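Local coordinates for protein glutaredoxin (Methanosarcina mazei, PDB 3NZN) that probably catalyses thiol-disulfide exchange through a CxxC pair, as glutaredoxins and related small redox proteins of the thioredoxin superfamily do, at residues V66-R71 with I83-A88; K37-L42 with V47-V52; F78-I83 with A88-K93. All blocks are in the same frame, centred on the assembly; numbering follows the deposited sequence.

Contact 2 is the buried one of the two helix contacts: helix 33-45 lies on strand 49-53 through aliphatic groups set over aromatic faces, with a water at the loop end. Contact 3, also buried, is the hairpin of strands 77-83 and 87-90, held by backbone hydrogen bonds. Contact 1 sits at the surface, where helix 59-72 meets the turn of that hairpin mainly through charged side chains. Contacts 1 and 3 share I83 and A88 and touch where V69 and E68 pack on T80 and I82. Contacts 2 and 3 meet at T38, which packs against P79, T81 and F92. All three reach one central sheet.

Contact 1. Residues V66-R71 with I83-A88; sequences VEEVRR and INDEKA
R71 on the helix and D85 in the hairpin turn make an ion pair at the protein surface. R71 NH2 lies 3.5 Å from D85 OD1, but OD1 is displaced from the plane of the guanidinium and none of the N-H bonds is aimed at it, so the attraction is one of charge rather than of a directed bond. The two flat groups are turned 73° apart. Both side chains leave with CG anti to the backbone N (chi1 170° for R71, -156° for D85); the arginine then runs extended to NE and crosses the aspartate at about a right angle.

E68, one helical turn before R71, adds a long salt bridge, its OE1 3.8 Å from R71 NH1. Its other oxygen, OE2, comes within 4.5 Å of D85 OD1, a like-charge approach that the arginine probably offsets.

Backbone bonds shape the turn that presents D85: I83 O accepts from both E86 N (3.0 Å) and K87 N (3.0 Å), while I83 N donates to K87 O. The D85 side chain also touches F72 of the same helix. E86 and K87 together oppose I83 in a classic bulge; E68, R71 and D85 form a surface salt-bridge network between helix 59-72 and the hairpin of the thioredoxin-like fold.

Contact 2. Residues K37-L42 with V47-V52; sequences KTKKLL and VDFDYV. With SO4 (sulfate ion), chain F.
L42, F49 and K39 bury the most surface here, and F49 and Y51 of the strand each receive an aliphatic group over a ring face. L42 CB sits 3.6 Å from the centroid of the F49 ring and only 10° off its normal, a nearly central CH-pi contact. With L42 CG anti to its carbonyl carbon, CD1 comes down beside CB and touches F49 CD1 at 3.7 Å, while L42 CD2 meets V47 CG2 at 4.3 Å. Replacing F49 by an alanine is likely to open a gap under L42 CB and CD1 and remove the ring face they rest on.

K39 runs extended as far as CE and bends only at chi4. Its CE stands over the Y51 ring, offset toward the rim, 3.6 Å from the centroid and 25° off the normal, so the lysine contributes its apolar shaft. The Y51 hydroxyl donates to O4 of a sulfate ion at 2.6 Å; K10 and H15 also bind this anion, and K10 NZ is hydrogen-bonded to the same hydroxyl.

At the loop end a water lies within hydrogen-bonding distance of both L42 O (2.8 Å) and V47 O (2.7 Å), bridging the two backbones close to the edge of the F49 ring.

The axes of 37-42 and 49-52 are antiparallel (165°), 10.1 Å apart at closest, in the beta-alpha-beta unit of strand 24-28, helix 33-45 and strand 49-53. M26 of strand 24-28 touches both K39 and L42, and I97 of helix 94-100 packs on L42.

Contact 3. Residues F78-I83 with A88-K93; sequences FPTTII and AIVGFK
P79 and G91 meet at one end of the antiparallel hairpin, where the proline, preceded by a cis peptide bond, lays CG 3.7 Å from G91 C. G91 N donates to P79 O (2.9 Å), tilted 17° from the carbonyl plane. At its backbone angles, with phi positive, any side chain on G91 would collide with V90 O.

T81 and I89 form a hydrogen-bonded pair, with both bonds in the carbonyl plane; T81 N reaches I89 O at 2.9 Å. T81 holds OG1 anti to its carbonyl carbon (chi1 -60°), which brings the hydroxyl 2.8 Å from a water that also bonds I89 O and G91 O. I89 turns CG1 the same way (chi1 -58°) and its CD1 touches I83 CD1 at 3.8 Å, the two side chains meeting at a slant by their terminal methyls.

On the other face, with I82 and A88, T80 and V90 run alongside each other from the sheet, T80 OG1 4.2 Å from V90 CG2; that hydroxyl bonds instead to S77 O and N73 ND2.

I89 also packs on I97 of helix 94-100, and P79 touches C35 of the C32-C35 disulfide pair, consistent with the cis-proline that adjoins the CxxC site in the thioredoxin fold.

Contact 1. Residues V66-R71 with I83-A88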
loop_
_atom_site.group_PDB
_atom_site.type_symbol
_atom_site.label_atom_id
_atom_site.label_comp_id
_atom_site.label_asym_id
_atom_site.label_seq_id
_atom_site.Cartn_x
_atom_site.Cartn_y
_atom_site.Cartn_z
ATOM N N VAL A 66 -2.937 -5.259 7.230
ATOM C CA VAL A 66 -3.551 -3.980 7.074
ATOM C C VAL A 66 -4.831 -3.904 7.868
ATOM O O VAL A 66 -5.131 -2.872 8.458
ATOM C CB VAL A 66 -3.745 -3.625 5.584
ATOM C CG1 VAL A 66 -4.674 -2.438 5.475
ATOM C CG2 VAL A 66 -2.340 -3.436 4.933
ATOM N N GLU A 67 -5.637 -4.959 7.846
ATOM C CA GLU A 67 -6.845 -4.927 8.634
ATOM C C GLU A 67 -6.543 -4.788 10.108
ATOM O O GLU A 67 -7.307 -4.107 10.823
ATOM C CB GLU A 67 -7.636 -6.214 8.420
ATOM C CG GLU A 67 -8.242 -6.381 7.092
ATOM C CD GLU A 67 -8.727 -7.835 6.745
ATOM O OE1 GLU A 67 -8.372 -8.888 7.367
ATOM O OE2 GLU A 67 -9.416 -7.946 5.724
ATOM N N GLU A 68 -5.503 -5.437 10.606
ATOM C CA GLU A 68 -5.156 -5.280 12.010
ATOM C C GLU A 68 -4.739 -3.830 12.344
ATOM O O GLU A 68 -5.148 -3.293 13.361
ATOM C CB GLU A 68 -4.065 -6.254 12.357
ATOM C CG GLU A 68 -3.546 -6.109 13.781
ATOM C CD GLU A 68 -4.461 -6.636 14.849
ATOM O OE1 GLU A 68 -5.588 -7.132 14.553
ATOM O OE2 GLU A 68 -4.023 -6.592 16.074
ATOM N N VAL A 69 -3.890 -3.243 11.514
ATOM C CA VAL A 69 -3.523 -1.871 11.697
ATOM C C VAL A 69 -4.758 -0.984 11.656
ATOM O O VAL A 69 -4.964 -0.138 12.471
ATOM C CB VAL A 69 -2.495 -1.430 10.650
ATOM C CG1 VAL A 69 -2.244 0.038 10.743
ATOM C CG2 VAL A 69 -1.215 -2.192 10.844
ATOM N N ARG A 70 -5.638 -1.182 10.649
ATOM C CA ARG A 70 -6.789 -0.308 10.548
ATOM C C ARG A 70 -7.720 -0.345 11.767
ATOM O O ARG A 70 -8.241 0.598 12.139
ATOM C CB ARG A 70 -7.576 -0.690 9.264
ATOM C CG ARG A 70 -8.766 0.180 9.022
ATOM C CD ARG A 70 -9.459 -0.254 7.638
ATOM N NE ARG A 70 -8.709 0.277 6.474
ATOM C CZ ARG A 70 -8.197 -0.431 5.501
ATOM N NH1 ARG A 70 -7.535 0.171 4.550
ATOM N NH2 ARG A 70 -8.324 -1.683 5.461
ATOM N N ARG A 71 -7.837 -1.521 12.326
ATOM C CA ARG A 71 -8.662 -1.703 13.551
ATOM C C ARG A 71 -8.237 -0.741 14.685
ATOM O O ARG A 71 -9.054 -0.158 15.337
ATOM C CB ARG A 71 -8.599 -3.133 14.047
ATOM C CG ARG A 71 -9.202 -3.372 15.418
ATOM C CD ARG A 71 -8.966 -4.789 15.842
ATOM N NE ARG A 71 -9.080 -4.976 17.275
ATOM C CZ ARG A 71 -8.757 -6.101 17.853
ATOM N NH1 ARG A 71 -8.328 -7.101 17.143
ATOM N NH2 ARG A 71 -8.856 -6.200 19.167
ATOM N N ILE A 83 0.028 -2.634 22.041
ATOM C CA ILE A 83 0.504 -3.132 23.312
ATOM C C ILE A 83 -0.651 -3.803 24.063
ATOM O O ILE A 83 -1.668 -3.198 24.324
ATOM C CB ILE A 83 1.092 -1.997 24.191
ATOM C CG1 ILE A 83 2.259 -1.363 23.469
ATOM C CG2 ILE A 83 1.525 -2.525 25.616
ATOM C CD1 ILE A 83 2.795 -0.087 24.036
ATOM N N ASN A 84 -0.443 -5.110 24.281
ATOM C CA ASN A 84 -1.396 -5.944 25.042
ATOM C C ASN A 84 -2.799 -5.908 24.464
ATOM O O ASN A 84 -3.753 -6.061 25.171
ATOM C CB ASN A 84 -1.394 -5.613 26.524
ATOM C CG ASN A 84 -0.024 -5.628 27.138
ATOM O OD1 ASN A 84 0.744 -6.554 26.895
ATOM N ND2 ASN A 84 0.321 -4.634 27.850
ATOM N N ASP A 85 -2.867 -5.775 23.164
ATOM C CA ASP A 85 -4.148 -5.779 22.383
ATOM C C ASP A 85 -5.030 -4.671 22.848
ATOM O O ASP A 85 -6.272 -4.777 22.655
ATOM C CB ASP A 85 -4.832 -7.132 22.478
ATOM C CG ASP A 85 -5.772 -7.418 21.325
ATOM O OD1 ASP A 85 -5.588 -6.846 20.256
ATOM O OD2 ASP A 85 -6.686 -8.244 21.554
ATOM N N GLU A 86 -4.477 -3.629 23.451
ATOM C CA GLU A 86 -5.294 -2.585 24.074
ATOM C C GLU A 86 -4.887 -1.215 23.716
ATOM O O GLU A 86 -5.727 -0.380 23.413
ATOM C CB GLU A 86 -5.285 -2.720 25.620
ATOM C CG GLU A 86 -5.774 -4.029 26.047
ATOM C CD GLU A 86 -7.084 -3.986 26.639
ATOM O OE1 GLU A 86 -7.978 -3.470 25.927
ATOM O OE2 GLU A 86 -7.175 -4.498 27.799
ATOM N N LYS A 87 -3.611 -0.919 23.751
ATOM C CA LYS A 87 -3.151 0.436 23.584
ATOM C C LYS A 87 -2.407 0.498 22.259
ATOM O O LYS A 87 -1.470 -0.244 22.016
ATOM C CB LYS A 87 -2.253 0.813 24.716
ATOM C CG LYS A 87 -1.599 2.109 24.542
ATOM C CD LYS A 87 -2.396 3.355 24.661
ATOM C CE LYS A 87 -1.464 4.567 24.983
ATOM N NZ LYS A 87 -2.264 5.826 24.915
ATOM N N ALA A 88 -2.857 1.374 21.378
ATOM C CA ALA A 88 -2.192 1.603 20.090
ATOM C C ALA A 88 -1.424 2.963 20.120
ATOM O O ALA A 88 -1.993 3.983 20.498
ATOM C CB ALA A 88 -3.195 1.587 18.957
#

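Contact 2. Residues K37-L42 with V47-V52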
loop_
_atom_site.group_PDB
_atom_site.type_symbol
_atom_site.label_atom_id
_atom_site.label_comp_id
_atom_site.label_asym_id
_atom_site.label_seq_id
_atom_site.Cartn_x
_atom_site.Cartn_y
_atom_site.Cartn_z
ATOM N N LYS A 37 13.434 3.720 14.187
ATOM C CA LYS A 37 13.710 4.328 15.467
ATOM C C LYS A 37 12.841 3.688 16.554
ATOM O O LYS A 37 13.290 3.524 17.708
ATOM C CB LYS A 37 13.375 5.813 15.458
ATOM C CG LYS A 37 14.288 6.741 14.769
ATOM C CD LYS A 37 14.605 8.002 15.601
ATOM C CE LYS A 37 15.799 8.856 14.965
ATOM N NZ LYS A 37 17.250 8.562 15.517
ATOM N N THR A 38 11.601 3.347 16.273
ATOM C CA THR A 38 10.754 2.615 17.191
ATOM C C THR A 38 11.254 1.246 17.484
ATOM O O THR A 38 11.305 0.848 18.701
ATOM C CB THR A 38 9.324 2.539 16.594
ATOM O OG1 THR A 38 8.847 3.883 16.337
ATOM C CG2 THR A 38 8.372 1.838 17.567
ATOM N N LYS A 39 11.705 0.484 16.504
ATOM C CA LYS A 39 12.325 -0.777 16.720
ATOM C C LYS A 39 13.546 -0.650 17.642
ATOM O O LYS A 39 13.728 -1.480 18.507
ATOM C CB LYS A 39 12.614 -1.446 15.387
ATOM C CG LYS A 39 13.246 -2.730 15.416
ATOM C CD LYS A 39 13.330 -3.414 14.040
ATOM C CE LYS A 39 14.080 -4.713 14.112
ATOM N NZ LYS A 39 15.565 -4.425 14.167
ATOM N N LYS A 40 14.377 0.358 17.382
ATOM C CA LYS A 40 15.559 0.589 18.223
ATOM C C LYS A 40 15.166 0.883 19.679
ATOM O O LYS A 40 15.856 0.415 20.590
ATOM C CB LYS A 40 16.368 1.688 17.643
ATOM C CG LYS A 40 17.226 1.396 16.490
ATOM C CD LYS A 40 17.800 2.674 15.850
ATOM C CE LYS A 40 18.628 2.308 14.607
ATOM N NZ LYS A 40 17.973 1.537 13.494
ATOM N N LEU A 41 14.118 1.655 19.893
ATOM C CA LEU A 41 13.639 1.931 21.266
ATOM C C LEU A 41 13.227 0.648 21.893
ATOM O O LEU A 41 13.627 0.379 23.088
ATOM C CB LEU A 41 12.554 2.986 21.251
ATOM C CG LEU A 41 11.889 3.238 22.643
ATOM C CD1 LEU A 41 12.856 3.812 23.619
ATOM C CD2 LEU A 41 10.741 4.161 22.434
ATOM N N LEU A 42 12.401 -0.198 21.257
ATOM C CA LEU A 42 11.968 -1.448 21.819
ATOM C C LEU A 42 13.151 -2.350 22.122
ATOM O O LEU A 42 13.164 -2.975 23.208
ATOM C CB LEU A 42 10.950 -2.105 20.895
ATOM C CG LEU A 42 9.667 -1.344 20.679
ATOM C CD1 LEU A 42 8.764 -1.929 19.560
ATOM C CD2 LEU A 42 8.769 -1.228 21.930
ATOM N N VAL A 47 12.609 -5.255 26.049
ATOM C CA VAL A 47 11.295 -5.930 26.110
ATOM C C VAL A 47 11.148 -6.991 24.950
ATOM O O VAL A 47 11.752 -6.811 23.892
ATOM C CB VAL A 47 10.168 -4.970 26.118
ATOM C CG1 VAL A 47 10.237 -3.994 27.294
ATOM C CG2 VAL A 47 9.993 -4.183 24.784
ATOM N N ASP A 48 10.387 -7.969 25.204
ATOM C CA ASP A 48 9.962 -8.897 24.130
ATOM C C ASP A 48 8.998 -8.087 23.260
ATOM O O ASP A 48 8.111 -7.397 23.655
ATOM C CB ASP A 48 9.267 -10.071 24.699
ATOM C CG ASP A 48 10.099 -11.008 25.460
ATOM O OD1 ASP A 48 11.294 -10.868 25.490
ATOM O OD2 ASP A 48 9.462 -11.879 26.164
ATOM N N PHE A 49 9.184 -8.256 21.907
ATOM C CA PHE A 49 8.263 -7.632 20.930
ATOM C C PHE A 49 8.448 -8.350 19.586
ATOM O O PHE A 49 9.424 -8.916 19.314
ATOM C CB PHE A 49 8.535 -6.125 20.766
ATOM C CG PHE A 49 9.800 -5.784 20.100
ATOM C CD1 PHE A 49 9.775 -5.354 18.726
ATOM C CD2 PHE A 49 11.023 -5.800 20.685
ATOM C CE1 PHE A 49 10.914 -4.991 18.092
ATOM C CE2 PHE A 49 12.169 -5.454 20.085
ATOM C CZ PHE A 49 12.137 -5.033 18.722
ATOM N N ASP A 50 7.348 -8.200 18.833
ATOM C CA ASP A 50 7.362 -8.588 17.416
ATOM C C ASP A 50 7.289 -7.321 16.575
ATOM O O ASP A 50 6.738 -6.352 16.918
ATOM C CB ASP A 50 6.132 -9.427 17.140
ATOM C CG ASP A 50 6.083 -10.686 17.887
ATOM O OD1 ASP A 50 7.061 -11.117 18.467
ATOM O OD2 ASP A 50 5.000 -11.227 17.897
ATOM N N TYR A 51 7.786 -7.509 15.323
ATOM C CA TYR A 51 7.626 -6.447 14.292
ATOM C C TYR A 51 7.301 -7.143 12.936
ATOM O O TYR A 51 7.638 -8.263 12.708
ATOM C CB TYR A 51 8.770 -5.522 14.236
ATOM C CG TYR A 51 10.054 -6.094 13.811
ATOM C CD1 TYR A 51 10.421 -6.048 12.464
ATOM C CD2 TYR A 51 10.866 -6.819 14.680
ATOM C CE1 TYR A 51 11.577 -6.595 12.048
ATOM C CE2 TYR A 51 12.057 -7.376 14.255
ATOM C CZ TYR A 51 12.386 -7.259 12.923
ATOM O OH TYR A 51 13.530 -7.806 12.448
ATOM N N VAL A 52 6.566 -6.332 12.164
ATOM C CA VAL A 52 6.093 -6.779 10.799
ATOM C C VAL A 52 6.324 -5.610 9.884
ATOM O O VAL A 52 5.969 -4.491 10.136
ATOM C CB VAL A 52 4.586 -7.072 10.879
ATOM C CG1 VAL A 52 4.023 -7.449 9.483
ATOM C CG2 VAL A 52 4.324 -8.224 11.881
HETATM S S SO4 F . 16.111 -9.700 13.760
HETATM O O1 SO4 F . 16.013 -11.164 14.113
HETATM O O2 SO4 F . 17.197 -9.105 14.543
HETATM O O3 SO4 F . 16.376 -9.532 12.404
HETATM O O4 SO4 F . 14.789 -9.186 14.246
HETATM O O HOH W 1 14.072 -5.672 23.298
#

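Contact 3. Residues F78-I83 with A88-K93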
loop_
_atom_site.group_PDB
_atom_site.type_symbol
_atom_site.label_atom_id
_atom_site.label_comp_id
_atom_site.label_asym_id
_atom_site.label_seq_id
_atom_site.Cartn_x
_atom_site.Cartn_y
_atom_site.Cartn_z
ATOM N N PHE A 78 2.203 4.300 9.837
ATOM C CA PHE A 78 3.308 3.474 10.340
ATOM C C PHE A 78 4.389 4.360 10.951
ATOM O O PHE A 78 4.756 5.386 10.381
ATOM C CB PHE A 78 3.932 2.672 9.182
ATOM C CG PHE A 78 2.903 1.797 8.550
ATOM C CD1 PHE A 78 2.568 0.568 9.098
ATOM C CD2 PHE A 78 2.125 2.208 7.437
ATOM C CE1 PHE A 78 1.583 -0.196 8.584
ATOM C CE2 PHE A 78 1.122 1.410 6.941
ATOM C CZ PHE A 78 0.844 0.267 7.494
ATOM N N PRO A 79 4.962 3.971 12.114
ATOM C CA PRO A 79 4.636 2.758 12.784
ATOM C C PRO A 79 3.327 2.804 13.561
ATOM O O PRO A 79 2.910 3.856 14.006
ATOM C CB PRO A 79 5.786 2.636 13.817
ATOM C CG PRO A 79 6.237 4.055 14.044
ATOM C CD PRO A 79 6.063 4.709 12.669
ATOM N N THR A 80 2.698 1.646 13.728
ATOM C CA THR A 80 1.618 1.454 14.702
ATOM C C THR A 80 2.101 0.301 15.604
ATOM O O THR A 80 2.335 -0.808 15.195
ATOM C CB THR A 80 0.314 1.091 14.058
ATOM O OG1 THR A 80 -0.140 2.169 13.231
ATOM C CG2 THR A 80 -0.736 0.834 15.008
ATOM N N THR A 81 2.218 0.668 16.924
ATOM C CA THR A 81 2.663 -0.288 17.930
ATOM C C THR A 81 1.491 -0.615 18.819
ATOM O O THR A 81 0.885 0.321 19.369
ATOM C CB THR A 81 3.848 0.344 18.755
ATOM O OG1 THR A 81 4.906 0.634 17.871
ATOM C CG2 THR A 81 4.318 -0.741 19.762
ATOM N N ILE A 82 1.155 -1.862 18.912
ATOM C CA ILE A 82 -0.037 -2.325 19.651
ATOM C C ILE A 82 0.466 -3.102 20.860
ATOM O O ILE A 82 1.155 -4.096 20.759
ATOM C CB ILE A 82 -0.986 -3.157 18.768
ATOM C CG1 ILE A 82 -1.368 -2.376 17.491
ATOM C CG2 ILE A 82 -2.241 -3.483 19.593
ATOM C CD1 ILE A 82 -1.929 -3.263 16.353
ATOM N N ILE A 83 0.028 -2.634 22.041
ATOM C CA ILE A 83 0.504 -3.132 23.312
ATOM C C ILE A 83 -0.651 -3.803 24.063
ATOM O O ILE A 83 -1.668 -3.198 24.324
ATOM C CB ILE A 83 1.092 -1.997 24.191
ATOM C CG1 ILE A 83 2.259 -1.363 23.469
ATOM C CG2 ILE A 83 1.525 -2.525 25.616
ATOM C CD1 ILE A 83 2.795 -0.087 24.036
ATOM N N ALA A 88 -2.857 1.374 21.378
ATOM C CA ALA A 88 -2.192 1.603 20.090
ATOM C C ALA A 88 -1.424 2.963 20.120
ATOM O O ALA A 88 -1.993 3.983 20.498
ATOM C CB ALA A 88 -3.195 1.587 18.957
ATOM N N ILE A 89 -0.178 2.947 19.705
ATOM C CA ILE A 89 0.616 4.152 19.626
ATOM C C ILE A 89 1.032 4.332 18.179
ATOM O O ILE A 89 1.610 3.422 17.538
ATOM C CB ILE A 89 1.882 4.076 20.509
ATOM C CG1 ILE A 89 1.387 3.823 21.960
ATOM C CG2 ILE A 89 2.676 5.315 20.352
ATOM C CD1 ILE A 89 2.570 3.525 22.929
ATOM N N VAL A 90 0.641 5.471 17.622
ATOM C CA VAL A 90 0.868 5.791 16.199
ATOM C C VAL A 90 2.028 6.740 16.150
ATOM O O VAL A 90 1.980 7.805 16.731
ATOM C CB VAL A 90 -0.382 6.314 15.620
ATOM C CG1 VAL A 90 -0.119 6.712 14.117
ATOM C CG2 VAL A 90 -1.515 5.281 15.651
ATOM N N GLY A 91 3.068 6.394 15.375
ATOM C CA GLY A 91 4.274 7.154 15.284
ATOM C C GLY A 91 5.312 6.769 16.332
ATOM O O GLY A 91 5.044 6.036 17.250
ATOM N N PHE A 92 6.458 7.356 16.179
ATOM C CA PHE A 92 7.508 7.296 17.189
ATOM C C PHE A 92 7.234 8.320 18.257
ATOM O O PHE A 92 7.412 9.478 18.067
ATOM C CB PHE A 92 8.845 7.523 16.559
ATOM C CG PHE A 92 9.963 7.435 17.570
ATOM C CD1 PHE A 92 10.351 6.222 18.119
ATOM C CD2 PHE A 92 10.627 8.580 18.031
ATOM C CE1 PHE A 92 11.340 6.148 19.070
ATOM C CE2 PHE A 92 11.643 8.488 18.998
ATOM C CZ PHE A 92 11.992 7.285 19.471
ATOM N N LYS A 93 6.656 7.843 19.360
ATOM C CA LYS A 93 6.324 8.604 20.508
ATOM C C LYS A 93 7.071 8.036 21.698
ATOM O O LYS A 93 6.585 7.115 22.328
ATOM C CB LYS A 93 4.840 8.616 20.753
ATOM C CG LYS A 93 4.092 9.413 19.563
ATOM C CD LYS A 93 2.615 9.401 19.738
ATOM C CE LYS A 93 2.259 10.459 20.790
ATOM N NZ LYS A 93 0.735 10.564 20.928
HETATM O O HOH W 2 4.375 3.324 17.139
#